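Local coordinates for hypothetical protein (Enterococcus faecalis, PDB 2OX7) that is of unknown function but belongs to the YopX family and assembles from four copies of one mostly beta chain, at residues K15-N20 and I134-E139; E103-D108 and F112-D117; L116-C121 and D129-I134. One frame throughout, in Å; residues are numbered along the deposited sequence.

After strand 7-11 the chain lays down strand 16-19, an outer strand of a three-stranded antiparallel sheet, and only after more than a hundred residues returns to it: contact 1 (K15-N20 with I134-E139) closes this long loop and joins that sheet to strand 131-136, one outer strand of a four-stranded antiparallel sheet. Nested inside the loop, contact 2 (E103-D108 with F112-D117) closes the short hairpin 101-107/110-113 at the opposite edge of the four-stranded sheet. Contact 3 (L116-C121 with D129-I134), also nested in the long loop, begins where contact 2 ends, sharing L116 and D117, and ties the segment before helix 122-126 to strand 131-136, whose I134 it shares with contact 1.

Contact 1 of 3, residues K15-N20 and I134-E139; sequences KEMLEN and IGNIHE
M17, a selenomethionine, carries this contact by laying its terminal methyl against the side-chain amide of N136 and the flank of E139. Its CG stands anti to the backbone N (chi1 -174°), and the chain then bends at both chi2 and chi3, which brings CE within 3.4 Å of N136 OD1. The amide nitrogen ND2 lies equally near CE, so the methyl meets the whole end of the asparagine and not one atom of it. A flexible, unbranched apolar chain suits this place because it can fold itself to fit a partner already fixed.

N136 is fixed by its own turn. Its OD1 takes two backbone donors, H138 N and E139 N, the second at 2.9 Å and nearly straight (176°), although that donor stands above the carbonyl plane. ND2 in turn gives a hydrogen bond of 2.9 Å to E139 OE2, received on the anti lone pair and close to the amide plane. Asparagine can both accept and donate here, and glutamate supplies the matching acceptor.

E139 also runs alongside M17, its CD 4.0 Å from M17 CB. Its other oxygen, OE1, accepts a hydrogen bond from a water, 2.8 Å from the water oxygen, and that water accepts from M17 N, a water bridge that links the segments where no direct bond does. R8 of the neighbouring strand touches both M17 and N136, while H138 stacks on W10. The arrangement is an Asx turn at the end of strand 131-136, packed through the asparagine that makes the turn against the edge strand of another sheet.

Contact 2 of 3, residues E103-D108 and F112-D117; sequences EIAYAD and FWEFLD
F112 and A105 face each other as an antiparallel hydrogen-bonded pair, A105 N giving to F112 O and F112 N to A105 O, each at 2.8 Å. A third bond of the same length runs from E114 N to E103 O, extending the backbone pairing one step beyond strand 110-113.

On the side of the sheet that carries A105 and F112, the phenylalanine ring reaches across to the opposite strand. CG lies between the backbone N and the carbonyl carbon (chi1 64°), which swings the ring toward A105 and A107. Its CZ reaches A105 CB at 3.9 Å. CE2 lies 3.7 Å from A107 CB, and A107 N sits at the ring edge in its plane. Alanines suit these places, their small methyls letting the rim of the ring come close. On the side that carries I104 and W113, I104 CD1 packs alongside W113 CB at 3.7 Å.

At the end of the pairing, E103 and E114 also point the same way, carboxylate planes 59° apart and E103 OE2 3.4 Å from E114 OE1. One water donates to both of these oxygens, at 2.7 Å to E103 OE2.

Further out, the indole of W113 leads away from I104 and holds L118 O through NE1, while F120 meets it edge-to-face. A type II turn from W113 to L116 brings L116 CD2 3.4 Å above the W113 ring plane, over its centre. R110 makes a cation-pi contact with F112, and D117 of the third subunit packs on F112 and A107.

The close carboxylates would repel if both are charged; the shared water probably eases this, and a raised proton affinity for one of them is possible. Where D117 nears E114 of the third subunit, acidic groups may likewise come together.

Contact 3 of 3, residues L116-C121 and D129-I134; sequences LDLVFC and DGYLVI
With CG anti to the backbone N (chi1 -177°), L116 sends its two methyls toward Y131, while Y131, its CG beside the backbone N and anti to the carbonyl carbon (chi1 -73°), extends its ring from the opposite direction. They meet at the phenol end: L116 CD2 lies 3.5 Å from Y131 OH and 3.9 Å from Y131 CZ, coming at the ring obliquely. L118 adds a lighter touch, its CD1 3.9 Å from Y131 OH, its side chain crossing the tyrosine at a slant.

Both leucines point to the tyrosine, consistent with the inverse gamma turn centred on D117 between them, with a weak bond from L118 N to L116 O. Branched, flexible leucines suit this place, for their methyls can rest against the phenol end, and tyrosine is long enough to span the distance from strand 131-136. Around them, Y131 meets the rings of W113 and Y89.

The contact is thus apolar packing against the phenol end, held by van der Waals contact and the burial of apolar surface, and it joins the loop to the strand without any direct polar bond between the segments.

Contact 1 of 3, residues K15-N20 and I134-E139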
loop_
_atom_site.group_PDB
_atom_site.type_symbol
_atom_site.label_atom_id
_atom_site.label_comp_id
_atom_site.label_asym_id
_atom_site.label_seq_id
_atom_site.Cartn_x
_atom_site.Cartn_y
_atom_site.Cartn_z
ATOM N N LYS A 15 -8.795 15.109 -30.996
ATOM C CA LYS A 15 -8.577 13.663 -30.791
ATOM C C LYS A 15 -7.132 13.258 -31.088
ATOM O O LYS A 15 -6.880 12.363 -31.902
ATOM C CB LYS A 15 -9.565 12.842 -31.639
ATOM C CG LYS A 15 -11.029 13.278 -31.511
ATOM C CD LYS A 15 -11.684 12.686 -30.287
ATOM C CE LYS A 15 -13.184 12.932 -30.263
ATOM N NZ LYS A 15 -13.535 14.059 -29.353
ATOM N N GLU A 16 -6.185 13.922 -30.420
ATOM C CA GLU A 16 -4.762 13.646 -30.565
ATOM C C GLU A 16 -4.119 13.645 -29.159
ATOM O O GLU A 16 -4.578 14.364 -28.275
ATOM C CB GLU A 16 -4.055 14.711 -31.431
ATOM C CG GLU A 16 -4.798 15.168 -32.716
ATOM C CD GLU A 16 -4.769 14.142 -33.857
ATOM O OE1 GLU A 16 -3.655 13.731 -34.271
ATOM O OE2 GLU A 16 -5.864 13.781 -34.371
HETATM N N MSE A 17 -3.074 12.839 -28.978
HETATM C CA MSE A 17 -2.249 12.878 -27.752
HETATM C C MSE A 17 -1.071 13.801 -27.982
HETATM O O MSE A 17 -0.336 13.659 -28.955
HETATM C CB MSE A 17 -1.738 11.486 -27.368
HETATM C CG MSE A 17 -1.000 11.449 -26.018
HETATM SE SE MSE A 17 -2.281 11.629 -24.587
HETATM C CE MSE A 17 -3.115 9.813 -24.620
ATOM N N LEU A 18 -0.868 14.731 -27.068
ATOM C CA LEU A 18 0.271 15.625 -27.124
ATOM C C LEU A 18 1.277 15.197 -26.098
ATOM O O LEU A 18 0.920 15.077 -24.918
ATOM C CB LEU A 18 -0.188 17.033 -26.784
ATOM C CG LEU A 18 -1.339 17.560 -27.646
ATOM C CD1 LEU A 18 -1.714 18.945 -27.148
ATOM C CD2 LEU A 18 -0.957 17.594 -29.117
ATOM N N GLU A 19 2.532 15.010 -26.515
ATOM C CA GLU A 19 3.565 14.593 -25.572
ATOM C C GLU A 19 4.306 15.761 -24.963
ATOM O O GLU A 19 4.405 16.839 -25.563
ATOM C CB GLU A 19 4.556 13.626 -26.225
ATOM C CG GLU A 19 3.907 12.396 -26.810
ATOM C CD GLU A 19 3.265 11.495 -25.753
ATOM O OE1 GLU A 19 3.692 11.517 -24.571
ATOM O OE2 GLU A 19 2.328 10.753 -26.117
ATOM N N ASN A 20 4.831 15.534 -23.763
ATOM C CA ASN A 20 5.769 16.426 -23.128
ATOM C C ASN A 20 5.297 17.867 -23.082
ATOM O O ASN A 20 6.027 18.789 -23.491
ATOM C CB ASN A 20 7.149 16.310 -23.771
ATOM C CG ASN A 20 8.245 16.154 -22.747
ATOM O OD1 ASN A 20 9.344 15.685 -23.069
ATOM N ND2 ASN A 20 7.973 16.565 -21.507
ATOM N N ILE A 134 -0.132 -1.294 -23.464
ATOM C CA ILE A 134 -0.676 -1.633 -24.791
ATOM C C ILE A 134 -1.702 -0.617 -25.322
ATOM O O ILE A 134 -2.361 -0.859 -26.336
ATOM C CB ILE A 134 -1.215 -3.030 -24.808
ATOM C CG1 ILE A 134 -2.349 -3.204 -23.766
ATOM C CG2 ILE A 134 -0.039 -4.016 -24.776
ATOM C CD1 ILE A 134 -3.210 -4.385 -24.094
ATOM N N GLY A 135 -1.772 0.523 -24.665
ATOM C CA GLY A 135 -2.670 1.609 -25.073
ATOM C C GLY A 135 -3.074 2.451 -23.886
ATOM O O GLY A 135 -2.481 2.366 -22.781
ATOM N N ASN A 136 -4.058 3.313 -24.109
ATOM C CA ASN A 136 -4.560 4.122 -23.029
ATOM C C ASN A 136 -6.043 4.346 -23.242
ATOM O O ASN A 136 -6.586 4.061 -24.327
ATOM C CB ASN A 136 -3.773 5.413 -22.892
ATOM C CG ASN A 136 -3.925 6.346 -24.113
ATOM O OD1 ASN A 136 -4.942 6.990 -24.276
ATOM N ND2 ASN A 136 -2.883 6.425 -24.946
ATOM N N ILE A 137 -6.683 4.831 -22.195
ATOM C CA ILE A 137 -8.130 4.940 -22.136
ATOM C C ILE A 137 -8.687 5.976 -23.112
ATOM O O ILE A 137 -9.869 5.929 -23.451
ATOM C CB ILE A 137 -8.613 5.239 -20.665
ATOM C CG1 ILE A 137 -8.039 6.560 -20.180
ATOM C CG2 ILE A 137 -8.228 4.074 -19.761
ATOM C CD1 ILE A 137 -8.637 7.101 -18.856
ATOM N N HIS A 138 -7.847 6.896 -23.586
ATOM C CA HIS A 138 -8.335 7.970 -24.458
ATOM C C HIS A 138 -8.222 7.603 -25.924
ATOM O O HIS A 138 -9.205 7.755 -26.700
ATOM C CB HIS A 138 -7.577 9.267 -24.150
ATOM C CG HIS A 138 -7.831 9.771 -22.781
ATOM N ND1 HIS A 138 -9.104 10.071 -22.331
ATOM C CD2 HIS A 138 -7.000 9.999 -21.744
ATOM C CE1 HIS A 138 -9.036 10.473 -21.076
ATOM N NE2 HIS A 138 -7.772 10.436 -20.697
ATOM N N GLU A 139 -7.038 7.129 -26.316
ATOM C CA GLU A 139 -6.777 6.728 -27.687
ATOM C C GLU A 139 -7.415 5.410 -28.012
ATOM O O GLU A 139 -7.654 5.115 -29.183
ATOM C CB GLU A 139 -5.278 6.633 -27.978
ATOM C CG GLU A 139 -4.583 7.960 -28.014
ATOM C CD GLU A 139 -3.153 7.857 -28.434
ATOM O OE1 GLU A 139 -2.859 8.189 -29.601
ATOM O OE2 GLU A 139 -2.313 7.463 -27.607
HETATM O O HOH W 1 -2.970 10.544 -31.023
#

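Contact 2 of 3, residues E103-D108 and F112-D117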
loop_
_atom_site.group_PDB
_atom_site.type_symbol
_atom_site.label_atom_id
_atom_site.label_comp_id
_atom_site.label_asym_id
_atom_site.label_seq_id
_atom_site.Cartn_x
_atom_site.Cartn_y
_atom_site.Cartn_z
ATOM N N GLU A 103 -6.004 -0.565 -16.068
ATOM C CA GLU A 103 -5.792 0.864 -16.246
ATOM C C GLU A 103 -4.981 1.461 -15.083
ATOM O O GLU A 103 -5.188 1.106 -13.903
ATOM C CB GLU A 103 -7.177 1.511 -16.222
ATOM C CG GLU A 103 -7.212 2.985 -16.394
ATOM C CD GLU A 103 -8.655 3.535 -16.324
ATOM O OE1 GLU A 103 -8.772 4.741 -16.129
ATOM O OE2 GLU A 103 -9.647 2.751 -16.416
ATOM N N ILE A 104 -4.092 2.388 -15.390
ATOM C CA ILE A 104 -3.352 3.104 -14.356
ATOM C C ILE A 104 -4.124 4.324 -13.918
ATOM O O ILE A 104 -4.572 5.165 -14.754
ATOM C CB ILE A 104 -1.946 3.488 -14.857
ATOM C CG1 ILE A 104 -1.206 2.231 -15.347
ATOM C CG2 ILE A 104 -1.143 4.232 -13.774
ATOM C CD1 ILE A 104 -1.083 1.095 -14.287
ATOM N N ALA A 105 -4.274 4.461 -12.600
ATOM C CA ALA A 105 -4.908 5.673 -12.067
ATOM C C ALA A 105 -4.118 6.220 -10.868
ATOM O O ALA A 105 -3.174 5.561 -10.397
ATOM C CB ALA A 105 -6.350 5.347 -11.700
ATOM N N TYR A 106 -4.460 7.434 -10.411
ATOM C CA TYR A 106 -3.935 7.965 -9.168
ATOM C C TYR A 106 -5.095 8.207 -8.210
ATOM O O TYR A 106 -6.139 8.716 -8.621
ATOM C CB TYR A 106 -3.212 9.293 -9.387
ATOM C CG TYR A 106 -2.641 9.896 -8.122
ATOM C CD1 TYR A 106 -1.322 9.643 -7.749
ATOM C CD2 TYR A 106 -3.414 10.724 -7.279
ATOM C CE1 TYR A 106 -0.786 10.171 -6.599
ATOM C CE2 TYR A 106 -2.872 11.275 -6.123
ATOM C CZ TYR A 106 -1.568 10.995 -5.791
ATOM O OH TYR A 106 -1.000 11.506 -4.663
ATOM N N ALA A 107 -4.919 7.847 -6.938
ATOM C CA ALA A 107 -5.911 8.265 -5.934
ATOM C C ALA A 107 -5.270 8.243 -4.589
ATOM O O ALA A 107 -4.523 7.290 -4.262
ATOM C CB ALA A 107 -7.094 7.327 -5.935
ATOM N N ASP A 108 -5.527 9.307 -3.823
ATOM C CA ASP A 108 -5.264 9.291 -2.390
ATOM C C ASP A 108 -3.819 8.894 -2.054
ATOM O O ASP A 108 -3.588 8.034 -1.199
ATOM C CB ASP A 108 -6.270 8.321 -1.750
ATOM C CG ASP A 108 -6.416 8.498 -0.244
ATOM O OD1 ASP A 108 -6.175 9.617 0.279
ATOM O OD2 ASP A 108 -6.787 7.487 0.390
ATOM N N PHE A 112 -1.792 3.461 -9.057
ATOM C CA PHE A 112 -2.118 2.050 -8.949
ATOM C C PHE A 112 -2.743 1.543 -10.231
ATOM O O PHE A 112 -3.237 2.336 -11.035
ATOM C CB PHE A 112 -3.042 1.817 -7.770
ATOM C CG PHE A 112 -4.343 2.481 -7.912
ATOM C CD1 PHE A 112 -5.434 1.743 -8.325
ATOM C CD2 PHE A 112 -4.492 3.837 -7.586
ATOM C CE1 PHE A 112 -6.685 2.350 -8.464
ATOM C CE2 PHE A 112 -5.726 4.457 -7.735
ATOM C CZ PHE A 112 -6.814 3.704 -8.190
ATOM N N TRP A 113 -2.689 0.225 -10.411
ATOM C CA TRP A 113 -3.379 -0.438 -11.519
ATOM C C TRP A 113 -4.715 -0.939 -11.023
ATOM O O TRP A 113 -4.831 -1.617 -9.992
ATOM C CB TRP A 113 -2.551 -1.571 -12.118
ATOM C CG TRP A 113 -1.702 -2.346 -11.186
ATOM C CD1 TRP A 113 -1.939 -2.636 -9.882
ATOM C CD2 TRP A 113 -0.471 -3.004 -11.543
ATOM N NE1 TRP A 113 -0.901 -3.406 -9.371
ATOM C CE2 TRP A 113 0.029 -3.623 -10.364
ATOM C CE3 TRP A 113 0.294 -3.054 -12.732
ATOM C CZ2 TRP A 113 1.243 -4.378 -10.343
ATOM C CZ3 TRP A 113 1.530 -3.794 -12.716
ATOM C CH2 TRP A 113 1.986 -4.439 -11.518
ATOM N N GLU A 114 -5.744 -0.602 -11.785
ATOM C CA GLU A 114 -7.118 -0.863 -11.368
ATOM C C GLU A 114 -7.484 -2.312 -11.484
ATOM O O GLU A 114 -7.203 -2.968 -12.485
ATOM C CB GLU A 114 -8.084 0.064 -12.130
ATOM C CG GLU A 114 -8.045 1.493 -11.611
ATOM C CD GLU A 114 -9.293 2.322 -11.998
ATOM O OE1 GLU A 114 -9.827 2.109 -13.095
ATOM O OE2 GLU A 114 -9.739 3.192 -11.204
ATOM N N PHE A 115 -8.079 -2.848 -10.415
ATOM C CA PHE A 115 -8.585 -4.227 -10.410
ATOM C C PHE A 115 -7.450 -5.246 -10.447
ATOM O O PHE A 115 -7.512 -6.288 -11.135
ATOM C CB PHE A 115 -9.619 -4.459 -11.546
ATOM C CG PHE A 115 -10.542 -3.272 -11.780
ATOM C CD1 PHE A 115 -10.903 -2.417 -10.716
ATOM C CD2 PHE A 115 -11.040 -3.004 -13.055
ATOM C CE1 PHE A 115 -11.740 -1.312 -10.921
ATOM C CE2 PHE A 115 -11.879 -1.904 -13.277
ATOM C CZ PHE A 115 -12.227 -1.054 -12.202
ATOM N N LEU A 116 -6.365 -4.916 -9.752
ATOM C CA LEU A 116 -5.277 -5.871 -9.627
ATOM C C LEU A 116 -4.718 -5.755 -8.216
ATOM O O LEU A 116 -4.275 -4.677 -7.803
ATOM C CB LEU A 116 -4.194 -5.627 -10.703
ATOM C CG LEU A 116 -3.004 -6.595 -10.773
ATOM C CD1 LEU A 116 -3.355 -8.030 -11.077
ATOM C CD2 LEU A 116 -2.031 -6.094 -11.824
ATOM N N ASP A 117 -4.744 -6.882 -7.520
ATOM C CA ASP A 117 -4.383 -6.978 -6.113
ATOM C C ASP A 117 -2.889 -7.211 -5.995
ATOM O O ASP A 117 -2.451 -8.256 -5.476
ATOM C CB ASP A 117 -5.066 -8.188 -5.474
ATOM C CG ASP A 117 -6.562 -7.974 -5.208
ATOM O OD1 ASP A 117 -7.102 -6.848 -5.405
ATOM O OD2 ASP A 117 -7.181 -8.969 -4.753
HETATM O O HOH W 2 -10.501 0.515 -15.076
#

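Contact 3 of 3, residues L116-C121 and D129-I134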
loop_
_atom_site.group_PDB
_atom_site.type_symbol
_atom_site.label_atom_id
_atom_site.label_comp_id
_atom_site.label_asym_id
_atom_site.label_seq_id
_atom_site.Cartn_x
_atom_site.Cartn_y
_atom_site.Cartn_z
ATOM N N LEU A 116 -6.365 -4.916 -9.752
ATOM C CA LEU A 116 -5.277 -5.871 -9.627
ATOM C C LEU A 116 -4.718 -5.755 -8.216
ATOM O O LEU A 116 -4.275 -4.677 -7.803
ATOM C CB LEU A 116 -4.194 -5.627 -10.703
ATOM C CG LEU A 116 -3.004 -6.595 -10.773
ATOM C CD1 LEU A 116 -3.355 -8.030 -11.077
ATOM C CD2 LEU A 116 -2.031 -6.094 -11.824
ATOM N N ASP A 117 -4.744 -6.882 -7.520
ATOM C CA ASP A 117 -4.383 -6.978 -6.113
ATOM C C ASP A 117 -2.889 -7.211 -5.995
ATOM O O ASP A 117 -2.451 -8.256 -5.476
ATOM C CB ASP A 117 -5.066 -8.188 -5.474
ATOM C CG ASP A 117 -6.562 -7.974 -5.208
ATOM O OD1 ASP A 117 -7.102 -6.848 -5.405
ATOM O OD2 ASP A 117 -7.181 -8.969 -4.753
ATOM N N LEU A 118 -2.119 -6.260 -6.515
ATOM C CA LEU A 118 -0.645 -6.313 -6.437
ATOM C C LEU A 118 -0.222 -4.906 -6.114
ATOM O O LEU A 118 -0.866 -3.949 -6.522
ATOM C CB LEU A 118 -0.023 -6.775 -7.760
ATOM C CG LEU A 118 0.084 -8.264 -8.149
ATOM C CD1 LEU A 118 0.800 -8.397 -9.489
ATOM C CD2 LEU A 118 0.796 -9.096 -7.054
ATOM N N VAL A 119 0.855 -4.768 -5.373
ATOM C CA VAL A 119 1.431 -3.469 -5.124
ATOM C C VAL A 119 1.928 -2.966 -6.485
ATOM O O VAL A 119 2.676 -3.643 -7.190
ATOM C CB VAL A 119 2.610 -3.603 -4.125
ATOM C CG1 VAL A 119 3.365 -2.291 -3.966
ATOM C CG2 VAL A 119 2.097 -4.124 -2.710
ATOM N N PHE A 120 1.486 -1.794 -6.874
ATOM C CA PHE A 120 2.014 -1.191 -8.114
ATOM C C PHE A 120 3.355 -0.571 -7.782
ATOM O O PHE A 120 3.442 0.520 -7.157
ATOM C CB PHE A 120 1.021 -0.135 -8.614
ATOM C CG PHE A 120 1.432 0.537 -9.898
ATOM C CD1 PHE A 120 1.521 -0.192 -11.071
ATOM C CD2 PHE A 120 1.703 1.908 -9.916
ATOM C CE1 PHE A 120 1.887 0.408 -12.276
ATOM C CE2 PHE A 120 2.063 2.531 -11.138
ATOM C CZ PHE A 120 2.146 1.771 -12.300
ATOM N N CYS A 121 4.428 -1.246 -8.210
ATOM C CA CYS A 121 5.775 -0.778 -7.973
ATOM C C CYS A 121 6.671 -1.348 -9.102
ATOM O O CYS A 121 6.245 -2.256 -9.843
ATOM C CB CYS A 121 6.286 -1.240 -6.576
ATOM S SG CYS A 121 6.339 -3.010 -6.402
ATOM N N ASP A 129 6.710 -12.674 -15.945
ATOM C CA ASP A 129 6.543 -12.282 -17.370
ATOM C C ASP A 129 6.480 -10.751 -17.571
ATOM O O ASP A 129 6.669 -10.260 -18.688
ATOM C CB ASP A 129 5.327 -12.958 -18.043
ATOM C CG ASP A 129 5.455 -14.467 -18.098
ATOM O OD1 ASP A 129 6.585 -14.981 -18.208
ATOM O OD2 ASP A 129 4.402 -15.121 -18.031
ATOM N N GLY A 130 6.242 -10.008 -16.493
ATOM C CA GLY A 130 6.289 -8.546 -16.606
ATOM C C GLY A 130 5.036 -8.002 -17.291
ATOM O O GLY A 130 4.209 -8.776 -17.793
ATOM N N TYR A 131 4.893 -6.676 -17.277
ATOM C CA TYR A 131 3.703 -5.970 -17.836
ATOM C C TYR A 131 4.157 -5.056 -18.961
ATOM O O TYR A 131 5.269 -4.465 -18.919
ATOM C CB TYR A 131 2.948 -5.096 -16.778
ATOM C CG TYR A 131 2.183 -5.941 -15.825
ATOM C CD1 TYR A 131 0.817 -6.159 -16.022
ATOM C CD2 TYR A 131 2.831 -6.626 -14.790
ATOM C CE1 TYR A 131 0.101 -6.984 -15.173
ATOM C CE2 TYR A 131 2.106 -7.465 -13.918
ATOM C CZ TYR A 131 0.750 -7.644 -14.131
ATOM O OH TYR A 131 -0.002 -8.500 -13.338
ATOM N N LEU A 132 3.254 -4.853 -19.905
ATOM C CA LEU A 132 3.516 -3.979 -21.042
ATOM C C LEU A 132 2.377 -2.987 -21.223
ATOM O O LEU A 132 1.237 -3.356 -21.057
ATOM C CB LEU A 132 3.642 -4.835 -22.291
ATOM C CG LEU A 132 4.947 -5.631 -22.490
ATOM C CD1 LEU A 132 4.836 -6.502 -23.755
ATOM C CD2 LEU A 132 6.119 -4.650 -22.637
ATOM N N VAL A 133 2.706 -1.750 -21.577
ATOM C CA VAL A 133 1.687 -0.746 -21.921
ATOM C C VAL A 133 1.168 -1.098 -23.333
ATOM O O VAL A 133 1.946 -1.119 -24.292
ATOM C CB VAL A 133 2.278 0.630 -22.027
ATOM C CG1 VAL A 133 1.183 1.655 -22.465
ATOM C CG2 VAL A 133 2.827 1.084 -20.655
ATOM N N ILE A 134 -0.132 -1.294 -23.464
ATOM C CA ILE A 134 -0.676 -1.633 -24.791
ATOM C C ILE A 134 -1.702 -0.617 -25.322
ATOM O O ILE A 134 -2.361 -0.859 -26.336
ATOM C CB ILE A 134 -1.215 -3.030 -24.808
ATOM C CG1 ILE A 134 -2.349 -3.204 -23.766
ATOM C CG2 ILE A 134 -0.039 -4.016 -24.776
ATOM C CD1 ILE A 134 -3.210 -4.385 -24.094
#